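Local coordinates for protein oxidoreductase, Gfo/Idh/MocA family (Vibrio cholerae, PDB 1XEA) that probably binds a nicotinamide adenine dinucleotide cofactor in a Rossmann-fold domain and carries out a redox reaction on a substrate that remains unidentified, at residues R123-L128 with F268-Q273; Q242-M245 with Q250-R253. All blocks are in the same frame, centred on the assembly; numbering follows the deposited sequence.

Contact 1 of 2, residues R123-L128 with F268-Q273; sequences RRHIPL and FDAMVQ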
# COMPACT_ATOMS: atom_id res chain seq x y z
N ARG A 123 21.93 12.48 -0.86
CA ARG A 123 21.43 11.18 -1.27
C ARG A 123 22.48 10.07 -1.21
O ARG A 123 22.25 8.97 -1.72
CB ARG A 123 20.84 11.26 -2.68
CG ARG A 123 19.34 11.19 -2.73
CD ARG A 123 18.77 12.15 -3.77
NE ARG A 123 18.65 13.50 -3.24
CZ ARG A 123 17.49 14.11 -3.03
NH1 ARG A 123 16.34 13.50 -3.31
NH2 ARG A 123 17.47 15.33 -2.52
N ARG A 124 23.64 10.34 -0.62
CA ARG A 124 24.67 9.30 -0.49
C ARG A 124 24.69 8.83 0.95
O ARG A 124 25.36 7.86 1.29
CB ARG A 124 26.07 9.83 -0.81
CG ARG A 124 26.36 10.11 -2.26
CD ARG A 124 27.84 10.47 -2.43
NE ARG A 124 28.07 11.08 -3.73
CZ ARG A 124 29.20 11.70 -4.09
NH1 ARG A 124 30.20 11.79 -3.23
NH2 ARG A 124 29.30 12.23 -5.30
N HIS A 125 23.95 9.54 1.80
CA HIS A 125 23.87 9.26 3.23
C HIS A 125 22.46 8.98 3.72
O HIS A 125 22.12 9.27 4.87
CB HIS A 125 24.41 10.45 4.01
CG HIS A 125 25.77 10.87 3.57
ND1 HIS A 125 26.92 10.27 4.04
CD2 HIS A 125 26.17 11.76 2.63
CE1 HIS A 125 27.96 10.76 3.40
NE2 HIS A 125 27.54 11.67 2.54
N ILE A 126 21.61 8.45 2.85
CA ILE A 126 20.25 8.16 3.27
C ILE A 126 20.30 6.99 4.25
O ILE A 126 20.56 5.85 3.86
CB ILE A 126 19.37 7.81 2.07
CG1 ILE A 126 19.44 8.95 1.06
CG2 ILE A 126 17.94 7.57 2.52
CD1 ILE A 126 19.07 10.30 1.63
N PRO A 127 20.04 7.28 5.54
CA PRO A 127 20.07 6.22 6.56
C PRO A 127 19.31 4.94 6.23
O PRO A 127 19.84 3.85 6.38
CB PRO A 127 19.56 6.92 7.82
CG PRO A 127 18.77 8.10 7.29
CD PRO A 127 19.56 8.55 6.10
N LEU A 128 18.07 5.05 5.76
CA LEU A 128 17.34 3.84 5.46
C LEU A 128 17.92 3.09 4.26
O LEU A 128 17.87 1.86 4.21
CB LEU A 128 15.85 4.13 5.21
CG LEU A 128 14.95 2.90 4.99
CD1 LEU A 128 14.78 2.16 6.29
CD2 LEU A 128 13.61 3.31 4.45
N PHE A 268 20.75 14.35 5.82
CA PHE A 268 21.54 15.52 6.13
C PHE A 268 22.42 15.34 7.35
O PHE A 268 23.61 15.60 7.28
CB PHE A 268 20.65 16.76 6.26
CG PHE A 268 20.12 17.25 4.94
CD1 PHE A 268 19.06 16.60 4.30
CD2 PHE A 268 20.70 18.34 4.31
CE1 PHE A 268 18.58 17.05 3.06
CE2 PHE A 268 20.22 18.79 3.07
CZ PHE A 268 19.16 18.13 2.45
N ASP A 269 21.85 14.89 8.46
CA ASP A 269 22.66 14.69 9.66
C ASP A 269 23.85 13.76 9.37
O ASP A 269 24.96 14.03 9.80
CB ASP A 269 21.82 14.09 10.80
CG ASP A 269 20.72 15.03 11.28
OD1 ASP A 269 20.09 14.74 12.32
OD2 ASP A 269 20.48 16.06 10.61
N ALA A 270 23.59 12.68 8.64
CA ALA A 270 24.65 11.72 8.32
C ALA A 270 25.75 12.35 7.47
O ALA A 270 26.93 12.07 7.65
CB ALA A 270 24.06 10.53 7.60
N MSE A 271 25.34 13.20 6.54
CA MSE A 271 26.29 13.86 5.67
C MSE A 271 27.13 14.85 6.48
O MSE A 271 28.36 14.81 6.43
CB MSE A 271 25.55 14.60 4.55
CG MSE A 271 26.48 15.27 3.56
SE MSE A 271 25.56 16.42 2.32
CE MSE A 271 24.65 17.57 3.61
N VAL A 272 26.48 15.71 7.25
CA VAL A 272 27.19 16.69 8.06
C VAL A 272 28.25 16.01 8.92
O VAL A 272 29.35 16.53 9.11
CB VAL A 272 26.23 17.49 8.94
CG1 VAL A 272 26.99 18.40 9.87
CG2 VAL A 272 25.30 18.30 8.05
N GLN A 273 27.91 14.83 9.42
CA GLN A 273 28.82 14.03 10.22
C GLN A 273 30.08 13.73 9.41
O GLN A 273 31.19 14.06 9.82
CB GLN A 273 28.14 12.72 10.59
CG GLN A 273 29.11 11.66 11.00
CD GLN A 273 29.40 11.73 12.47
OE1 GLN A 273 28.79 11.02 13.27
NE2 GLN A 273 30.33 12.62 12.85

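Contact 2 of 2, residues Q242-M245 with Q250-R253; sequences QGKM and QESR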
# COMPACT_ATOMS: atom_id res chain seq x y z
N GLN A 242 10.10 4.67 4.08
CA GLN A 242 9.47 3.39 3.83
C GLN A 242 9.95 2.72 2.57
O GLN A 242 10.34 3.38 1.60
CB GLN A 242 7.97 3.59 3.72
CG GLN A 242 7.27 3.60 5.03
CD GLN A 242 5.78 3.66 4.84
OE1 GLN A 242 5.00 3.37 5.77
NE2 GLN A 242 5.36 4.04 3.62
N GLY A 243 9.88 1.39 2.59
CA GLY A 243 10.27 0.62 1.43
C GLY A 243 9.85 -0.82 1.59
O GLY A 243 9.51 -1.26 2.69
N LYS A 244 9.86 -1.56 0.50
CA LYS A 244 9.50 -2.96 0.59
C LYS A 244 10.66 -3.81 0.10
O LYS A 244 11.39 -3.41 -0.81
CB LYS A 244 8.21 -3.25 -0.18
CG LYS A 244 8.05 -2.49 -1.47
CD LYS A 244 6.70 -2.76 -2.14
CE LYS A 244 5.54 -2.12 -1.39
NZ LYS A 244 4.32 -1.98 -2.26
N MSE A 245 10.84 -4.96 0.74
CA MSE A 245 11.90 -5.91 0.41
C MSE A 245 11.29 -7.20 -0.12
O MSE A 245 10.40 -7.78 0.50
CB MSE A 245 12.72 -6.20 1.67
CG MSE A 245 13.88 -7.15 1.47
SE MSE A 245 14.85 -7.59 3.14
CE MSE A 245 14.18 -9.40 3.41
N GLN A 250 8.81 -13.32 -1.25
CA GLN A 250 7.95 -12.77 -0.24
C GLN A 250 8.21 -11.30 -0.23
O GLN A 250 9.30 -10.86 -0.58
CB GLN A 250 8.30 -13.31 1.11
CG GLN A 250 8.00 -14.75 1.34
CD GLN A 250 8.35 -15.12 2.76
OE1 GLN A 250 7.90 -14.45 3.71
NE2 GLN A 250 9.16 -16.17 2.94
N GLU A 251 7.21 -10.54 0.19
CA GLU A 251 7.33 -9.10 0.28
C GLU A 251 7.22 -8.72 1.74
O GLU A 251 6.29 -9.14 2.42
CB GLU A 251 6.22 -8.42 -0.52
CG GLU A 251 5.95 -6.96 -0.15
CD GLU A 251 5.02 -6.28 -1.14
OE1 GLU A 251 4.27 -5.37 -0.73
OE2 GLU A 251 5.03 -6.64 -2.34
N SER A 252 8.19 -7.96 2.22
CA SER A 252 8.15 -7.50 3.61
C SER A 252 8.42 -6.01 3.60
O SER A 252 8.98 -5.48 2.65
CB SER A 252 9.17 -8.23 4.47
OG SER A 252 10.41 -8.39 3.80
N ARG A 253 8.00 -5.33 4.66
CA ARG A 253 8.16 -3.89 4.79
C ARG A 253 9.45 -3.56 5.52
O ARG A 253 9.80 -4.23 6.49
CB ARG A 253 6.96 -3.33 5.55
CG ARG A 253 7.08 -1.88 5.98
CD ARG A 253 5.73 -1.32 6.48
NE ARG A 253 5.83 0.05 6.99
CZ ARG A 253 6.39 0.39 8.15
NH1 ARG A 253 6.90 -0.56 8.94
NH2 ARG A 253 6.43 1.67 8.52

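Contact 1 of 2, residues R123-L128 with F268-Q273
His125 lies flat against the first turn of helix 268-281, a small packing contact without hydrogen bonds that joins the turn leading into helix 127-132 to helix 268-281. The imidazole turns one face to the backbone of Met271, a selenomethionine: its CA sits 3.8 Å from the centroid of the His125 ring, 15° off the ring normal, in a CH-pi contact. The Met271 side chain leaves across the ring at about a right angle, with CB 3.5 Å from His125 CD2 and CG close to the same carbon. Its CG is anti to the backbone N (chi1 -178°), which leads the chain past the imidazole toward Tyr18 of helix 12-22. Ala270 packs beside the root of the side chain, its CB 3.6 Å from His125 CB and equally near the His125 carbonyl O. Neighbouring residues link the 123-128 segment to other parts of the fold: Arg123 forms a salt bridge with Glu224 of the mixed sheet and Arg124 one with Asp173 of helix 160-175. The contact thus packs the connection that follows the last parallel strand, 117-120, against a helix that also touches helix 12-22, consistent with the two-domain architecture of the Gfo/Idh/MocA family.

Contact 2 of 2, residues Q242-M245 with Q250-R253
Strands 242-245 and 250-253 run antiparallel as the two arms of a beta hairpin; the axes of these short segments approach to 4.5 Å and their directions differ by 157°. Met245 and Ser252 form the hydrogen-bonded pair: Met245 N donates to Ser252 O at 2.7 Å and Ser252 N returns a bond to Met245 O at 2.8 Å, the first almost straight at 173°. Lys244 and Arg253 make the adjoining non-hydrogen-bonded pair. Ser252 OG, placed between its own backbone N and carbonyl carbon (chi1 42°), adds a weak bond to Met245 O and lies 3.8 Å from CB of Met245, a selenomethionine. On the face of Lys244 and Arg253, Lys244 bends at chi3 and brings NZ to 3.7 Å from Glu251 OE1, a long salt bridge, while Glu251 OE2 accepts a hydrogen bond from Trp246. Gln242 OE1 approaches the edge of the Arg253 guanidinium, 3.5 Å from NH2, with the amide plane nearly perpendicular to it. Strand 250-253 also forms backbone hydrogen bonds to a second subunit through Glu251 and Arg253. Backbone bonding therefore carries the pairing, supplemented by looser polar contacts between side chains, and the sheet continues across the subunit interface.

How the contacts relate
Contact 1 is partly buried and its centre lies about 10 Å from the centre of the chain, whereas contact 2 is a surface contact with its centre about 26 Å from the same point; the two contact centres are 22 Å apart. They share no secondary-structure element, yet Leu128 CD2 packs 3.8 Å from Gln242 N, so helix 127-132 meets the start of the hairpin. Contact 1 closes a long-range connection, with 139 residues between its segments, and relies on an aromatic face and aliphatic carbons. Contact 2 joins strands that are neighbours in sequence through backbone hydrogen bonds and charged side chains, in keeping with an outer strand that meets another subunit.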